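Local atomic coordinates of superoxide dismutase (Acidilobus saccharovorans, PDB entry 4FFK), a protein that catalyses the dismutation of superoxide to molecular oxygen and hydrogen peroxide at a protein-bound iron centre. Residues Leu24-Asp29 with Glu38-His43; Leu31-Ser36 with Ala100-Gly105. All coordinates share one frame; numbering follows the deposited sequence.

Contact 1: residues Leu24-Asp29 with Glu38-His43; sequences LPYNYD and ETLRYH. With FE (Fe (III) ion), chain B.
In the alpha-hairpin domain, where an N-terminal loop folds back on the helix that carries an iron ligand, Leu40 at the start of helix 37-66 points into the curve of Leu24-Asp29. Its CD1 does most of the touching. With CD1 anti to CA (chi2 -176°), the methyl projects from the helix and lies 3.4 Å from the carbonyl O of Tyr28 and 3.7 Å from CD2 of Leu24, whose side chain crosses that of Leu40 at about a right angle. The same methyl approaches the edge of the Tyr26 ring, near its plane, at CE1; the hydroxyl of Tyr26 is bonded to Trp96 O on the other hairpin helix.

Tyr28 borders this apolar cluster. Leu24 CD2 sits 3.6 Å above the ring plane and over its centre, a CH-pi arrangement, while ring atom CD2 meets Leu40 CB at 3.8 Å and Arg41 CG at 3.7 Å. The Arg41 guanidinium is turned 29° from the ring plane. A leucine in place of Tyr28 would probably leave Asp45 without its hydroxyl partner and take the aromatic face from Leu24.

One turn further on is the metal site of the iron/manganese superoxide dismutase fold. His43 takes no part in the loop packing; its CG, anti to the backbone N (chi1 -161°), carries the ring to the iron, which NE2 binds at 2.1 Å. Water lies across the metal from it at 2.0 Å, and His92, Asp178 and His182 complete the five ligands. On the side of the helix facing away from the loop, Glu38 OE2 makes a salt bridge to Arg189 of the second subunit.

Contact 2: residues Leu31-Ser36 with Ala100-Gly105; sequences LEPIIS and APKGKG
Ile34 and Lys102 meet with their side chains at about a right angle, the isoleucine end-on against the aliphatic part of the lysine. The terminal CD1 of Ile34 lies 3.7 Å from both CG and CE of Lys102, the two atoms that flank CD in a chain bent at chi2 and chi3. The same chain passes obliquely by the Pro33 ring, with CG 4.0 Å from Pro33 CD, and its CB comes to 3.4 Å from the carbonyl O of Glu32. The peptide between Glu32 and Pro33 is cis.

Two loops are joined in this way: the one leading into helix 37-66, and the one leaving helix 75-97, the two long helices of the alpha-hairpin domain. Lys102 is also tied by a backbone hydrogen bond to Ala30. Close to the start of the first helix, Ser36 is the N-cap, its OG bonded to Thr39 N, and Glu32 OE2 takes the N-H of Ala37. Deeper in, Leu31 meets backbone rather than side chain: its CD2 is 3.7 Å from Ala100 O and 3.9 Å from Pro101 N. Beyond this point Leu31 packs on Met99 and Leu202, while Ala100 pairs through its backbone with Leu202.

The segments of the two contacts interleave along the chain, in the order 24-29, 31-36, 38-43 and 100-105, and the contact centres lie 10 Å apart on the same side of the chain's centre. The packing is continuous between them: Leu31 CD1 of contact 2 is 3.8 Å from Leu40 CD1 of contact 1, and Ile35 also packs on Leu40. Contact 1 fits the first loop to helix 37-66, near the iron; contact 2 ties the segment just before that helix to the loop after helix 75-97. Together they join the entry of one hairpin helix to the exit of the other, both of which contribute histidine ligands to the metal.

Contact 1: residues Leu24-Asp29 with Glu38-His43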
loop_
_atom_site.group_PDB
_atom_site.type_symbol
_atom_site.label_atom_id
_atom_site.label_comp_id
_atom_site.label_asym_id
_atom_site.label_seq_id
_atom_site.Cartn_x
_atom_site.Cartn_y
_atom_site.Cartn_z
ATOM N N LEU A 24 22.584 -13.468 15.246
ATOM C CA LEU A 24 21.587 -13.663 16.289
ATOM C C LEU A 24 22.199 -13.297 17.685
ATOM O O LEU A 24 23.385 -13.528 17.928
ATOM C CB LEU A 24 21.097 -15.098 16.224
ATOM C CG LEU A 24 19.707 -15.402 16.725
ATOM C CD1 LEU A 24 18.593 -14.626 15.853
ATOM C CD2 LEU A 24 19.460 -16.932 16.675
ATOM N N PRO A 25 21.435 -12.634 18.556
ATOM C CA PRO A 25 21.992 -12.254 19.865
ATOM C C PRO A 25 21.996 -13.400 20.922
ATOM O O PRO A 25 22.046 -13.110 22.122
ATOM C CB PRO A 25 21.067 -11.115 20.339
ATOM C CG PRO A 25 20.189 -10.775 19.181
ATOM C CD PRO A 25 20.108 -12.038 18.353
ATOM N N TYR A 26 21.916 -14.650 20.460
ATOM C CA TYR A 26 21.754 -15.841 21.297
ATOM C C TYR A 26 21.869 -16.989 20.313
ATOM O O TYR A 26 21.810 -16.804 19.091
ATOM C CB TYR A 26 20.398 -15.876 22.036
ATOM C CG TYR A 26 19.291 -15.191 21.268
ATOM C CD1 TYR A 26 18.662 -15.840 20.213
ATOM C CD2 TYR A 26 18.901 -13.883 21.582
ATOM C CE1 TYR A 26 17.630 -15.202 19.474
ATOM C CE2 TYR A 26 17.886 -13.236 20.857
ATOM C CZ TYR A 26 17.271 -13.901 19.811
ATOM O OH TYR A 26 16.299 -13.256 19.067
ATOM N N ASN A 27 22.052 -18.193 20.825
ATOM C CA ASN A 27 22.111 -19.334 19.966
ATOM C C ASN A 27 20.708 -19.601 19.464
ATOM O O ASN A 27 19.700 -19.109 20.032
ATOM C CB ASN A 27 22.636 -20.524 20.755
ATOM C CG ASN A 27 22.121 -20.514 22.173
ATOM O OD1 ASN A 27 22.805 -20.052 23.102
ATOM N ND2 ASN A 27 20.881 -20.932 22.341
ATOM N N TYR A 28 20.653 -20.429 18.447
ATOM C CA TYR A 28 19.436 -20.680 17.710
ATOM C C TYR A 28 18.366 -21.472 18.408
ATOM O O TYR A 28 17.226 -21.480 17.965
ATOM C CB TYR A 28 19.802 -21.335 16.391
ATOM C CG TYR A 28 20.385 -20.346 15.408
ATOM C CD1 TYR A 28 21.620 -19.744 15.637
ATOM C CD2 TYR A 28 19.676 -19.979 14.268
ATOM C CE1 TYR A 28 22.154 -18.835 14.764
ATOM C CE2 TYR A 28 20.193 -19.074 13.369
ATOM C CZ TYR A 28 21.419 -18.493 13.617
ATOM O OH TYR A 28 21.948 -17.609 12.733
ATOM N N ASP A 29 18.701 -22.163 19.486
ATOM C CA ASP A 29 17.637 -22.773 20.250
ATOM C C ASP A 29 17.353 -22.004 21.536
ATOM O O ASP A 29 16.610 -22.478 22.397
ATOM C CB ASP A 29 17.938 -24.254 20.510
ATOM C CG ASP A 29 19.292 -24.444 21.101
ATOM O OD1 ASP A 29 19.713 -23.541 21.855
ATOM O OD2 ASP A 29 19.927 -25.478 20.815
ATOM N N GLU A 38 14.687 -24.105 14.247
ATOM C CA GLU A 38 14.409 -24.199 12.845
ATOM C C GLU A 38 13.871 -22.860 12.353
ATOM O O GLU A 38 14.351 -22.323 11.374
ATOM C CB GLU A 38 13.400 -25.270 12.558
ATOM C CG GLU A 38 13.226 -25.518 11.068
ATOM C CD GLU A 38 12.198 -26.501 10.759
ATOM O OE1 GLU A 38 11.729 -27.195 11.671
ATOM O OE2 GLU A 38 11.815 -26.625 9.594
ATOM N N THR A 39 12.871 -22.343 13.059
ATOM C CA THR A 39 12.375 -21.007 12.699
ATOM C C THR A 39 13.490 -19.987 12.727
ATOM O O THR A 39 13.623 -19.181 11.799
ATOM C CB THR A 39 11.286 -20.541 13.637
ATOM O OG1 THR A 39 10.160 -21.366 13.377
ATOM C CG2 THR A 39 10.989 -18.988 13.301
ATOM N N LEU A 40 14.319 -20.007 13.775
ATOM C CA LEU A 40 15.424 -19.081 13.798
ATOM C C LEU A 40 16.363 -19.218 12.605
ATOM O O LEU A 40 16.840 -18.178 12.086
ATOM C CB LEU A 40 16.160 -18.994 15.166
ATOM C CG LEU A 40 15.290 -18.464 16.315
ATOM C CD1 LEU A 40 16.123 -18.330 17.586
ATOM C CD2 LEU A 40 14.694 -17.070 16.005
ATOM N N ARG A 41 16.629 -20.455 12.186
ATOM C CA ARG A 41 17.524 -20.695 11.023
ATOM C C ARG A 41 16.895 -20.106 9.747
ATOM O O ARG A 41 17.522 -19.313 9.031
ATOM C CB ARG A 41 17.760 -22.162 10.835
ATOM C CG ARG A 41 18.797 -22.675 11.863
ATOM C CD ARG A 41 19.288 -24.098 11.505
ATOM N NE ARG A 41 18.213 -25.053 11.263
ATOM C CZ ARG A 41 17.580 -25.752 12.221
ATOM N NH1 ARG A 41 16.622 -26.597 11.901
ATOM N NH2 ARG A 41 17.876 -25.577 13.484
ATOM N N TYR A 42 15.643 -20.455 9.495
ATOM C CA TYR A 42 14.996 -19.908 8.287
ATOM C C TYR A 42 14.868 -18.405 8.404
ATOM O O TYR A 42 15.199 -17.685 7.493
ATOM C CB TYR A 42 13.629 -20.524 7.991
ATOM C CG TYR A 42 13.781 -21.877 7.401
ATOM C CD1 TYR A 42 13.968 -22.041 6.048
ATOM C CD2 TYR A 42 13.853 -23.019 8.246
ATOM C CE1 TYR A 42 14.149 -23.262 5.507
ATOM C CE2 TYR A 42 14.084 -24.286 7.695
ATOM C CZ TYR A 42 14.201 -24.388 6.323
ATOM O OH TYR A 42 14.375 -25.610 5.714
ATOM N N HIS A 43 14.360 -17.962 9.548
ATOM C CA HIS A 43 13.979 -16.594 9.718
ATOM C C HIS A 43 15.186 -15.689 9.703
ATOM O O HIS A 43 15.207 -14.691 8.985
ATOM C CB HIS A 43 13.211 -16.438 11.009
ATOM C CG HIS A 43 12.397 -15.184 11.042
ATOM N ND1 HIS A 43 11.506 -14.905 12.060
ATOM C CD2 HIS A 43 12.364 -14.121 10.201
ATOM C CE1 HIS A 43 10.929 -13.730 11.828
ATOM N NE2 HIS A 43 11.412 -13.253 10.691
HETATM FE FE FE B . 10.402 -11.858 9.474
HETATM O O HOH W 1 9.285 -10.459 8.473
#

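Contact 2: residues Leu31-Ser36 with Ala100-Gly105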
loop_
_atom_site.group_PDB
_atom_site.type_symbol
_atom_site.label_atom_id
_atom_site.label_comp_id
_atom_site.label_asym_id
_atom_site.label_seq_id
_atom_site.Cartn_x
_atom_site.Cartn_y
_atom_site.Cartn_z
ATOM N N LEU A 31 15.428 -19.614 22.105
ATOM C CA LEU A 31 14.056 -19.199 22.281
ATOM C C LEU A 31 13.068 -20.328 22.360
ATOM O O LEU A 31 11.887 -20.074 22.496
ATOM C CB LEU A 31 13.648 -18.223 21.144
ATOM C CG LEU A 31 14.629 -17.094 20.918
ATOM C CD1 LEU A 31 13.960 -16.188 19.803
ATOM C CD2 LEU A 31 14.907 -16.232 22.136
ATOM N N GLU A 32 13.546 -21.575 22.272
ATOM C CA GLU A 32 12.697 -22.735 22.479
ATOM C C GLU A 32 12.040 -22.736 23.874
ATOM O O GLU A 32 12.606 -22.220 24.823
ATOM C CB GLU A 32 13.496 -24.020 22.285
ATOM C CG GLU A 32 14.227 -24.105 20.985
ATOM C CD GLU A 32 13.549 -25.001 20.019
ATOM O OE1 GLU A 32 12.309 -25.260 20.181
ATOM O OE2 GLU A 32 14.263 -25.445 19.094
ATOM N N PRO A 33 10.837 -23.305 23.993
ATOM C CA PRO A 33 10.046 -23.923 22.954
ATOM C C PRO A 33 9.149 -22.891 22.210
ATOM O O PRO A 33 8.304 -23.285 21.427
ATOM C CB PRO A 33 9.165 -24.887 23.752
ATOM C CG PRO A 33 8.896 -24.093 25.024
ATOM C CD PRO A 33 10.118 -23.285 25.292
ATOM N N ILE A 34 9.348 -21.592 22.454
ATOM C CA ILE A 34 8.423 -20.575 21.887
ATOM C C ILE A 34 8.687 -20.352 20.404
ATOM O O ILE A 34 7.769 -20.335 19.606
ATOM C CB ILE A 34 8.478 -19.268 22.664
ATOM C CG1 ILE A 34 7.983 -19.547 24.093
ATOM C CG2 ILE A 34 7.562 -18.228 22.046
ATOM C CD1 ILE A 34 8.258 -18.391 25.028
ATOM N N ILE A 35 9.949 -20.212 20.079
ATOM C CA ILE A 35 10.337 -20.141 18.712
ATOM C C ILE A 35 11.444 -21.144 18.495
ATOM O O ILE A 35 12.442 -21.108 19.214
ATOM C CB ILE A 35 10.832 -18.751 18.348
ATOM C CG1 ILE A 35 9.721 -17.698 18.575
ATOM C CG2 ILE A 35 11.369 -18.757 16.867
ATOM C CD1 ILE A 35 10.202 -16.230 18.322
ATOM N N SER A 36 11.253 -21.989 17.483
ATOM C CA SER A 36 12.148 -23.095 17.220
ATOM C C SER A 36 13.475 -22.671 16.646
ATOM O O SER A 36 13.606 -21.631 16.014
ATOM C CB SER A 36 11.503 -24.186 16.357
ATOM O OG SER A 36 11.253 -23.818 15.007
ATOM N N ALA A 100 15.063 -12.707 24.195
ATOM C CA ALA A 100 16.118 -13.257 25.048
ATOM C C ALA A 100 15.653 -14.646 25.429
ATOM O O ALA A 100 14.443 -14.878 25.559
ATOM C CB ALA A 100 16.342 -12.374 26.299
ATOM N N PRO A 101 16.613 -15.575 25.612
ATOM C CA PRO A 101 16.327 -16.960 26.005
ATOM C C PRO A 101 15.116 -17.072 26.918
ATOM O O PRO A 101 14.912 -16.191 27.805
ATOM C CB PRO A 101 17.590 -17.352 26.755
ATOM C CG PRO A 101 18.648 -16.679 25.980
ATOM C CD PRO A 101 18.062 -15.313 25.638
ATOM N N LYS A 102 14.325 -18.129 26.698
ATOM C CA LYS A 102 13.046 -18.320 27.389
ATOM C C LYS A 102 13.203 -18.117 28.893
ATOM O O LYS A 102 12.295 -17.612 29.570
ATOM C CB LYS A 102 12.490 -19.727 27.122
ATOM C CG LYS A 102 10.948 -19.808 27.140
ATOM C CD LYS A 102 10.298 -20.077 28.499
ATOM C CE LYS A 102 8.962 -19.328 28.576
ATOM N NZ LYS A 102 7.962 -19.891 29.524
ATOM N N GLY A 103 14.352 -18.537 29.412
ATOM C CA GLY A 103 14.696 -18.240 30.793
ATOM C C GLY A 103 14.749 -16.749 31.037
ATOM O O GLY A 103 13.901 -16.190 31.757
ATOM N N LYS A 104 15.726 -16.106 30.400
ATOM C CA LYS A 104 16.143 -14.743 30.733
ATOM C C LYS A 104 15.129 -13.619 30.459
ATOM O O LYS A 104 14.850 -12.821 31.351
ATOM C CB LYS A 104 17.504 -14.452 30.097
ATOM C CG LYS A 104 18.595 -15.469 30.481
ATOM C CD LYS A 104 19.955 -14.771 30.791
ATOM C CE LYS A 104 21.138 -15.758 30.806
ATOM N NZ LYS A 104 20.850 -17.024 31.587
ATOM N N GLY A 105 14.572 -13.555 29.244
ATOM C CA GLY A 105 13.618 -12.498 28.873
ATOM C C GLY A 105 12.243 -12.753 29.469
ATOM O O GLY A 105 12.090 -13.642 30.292
#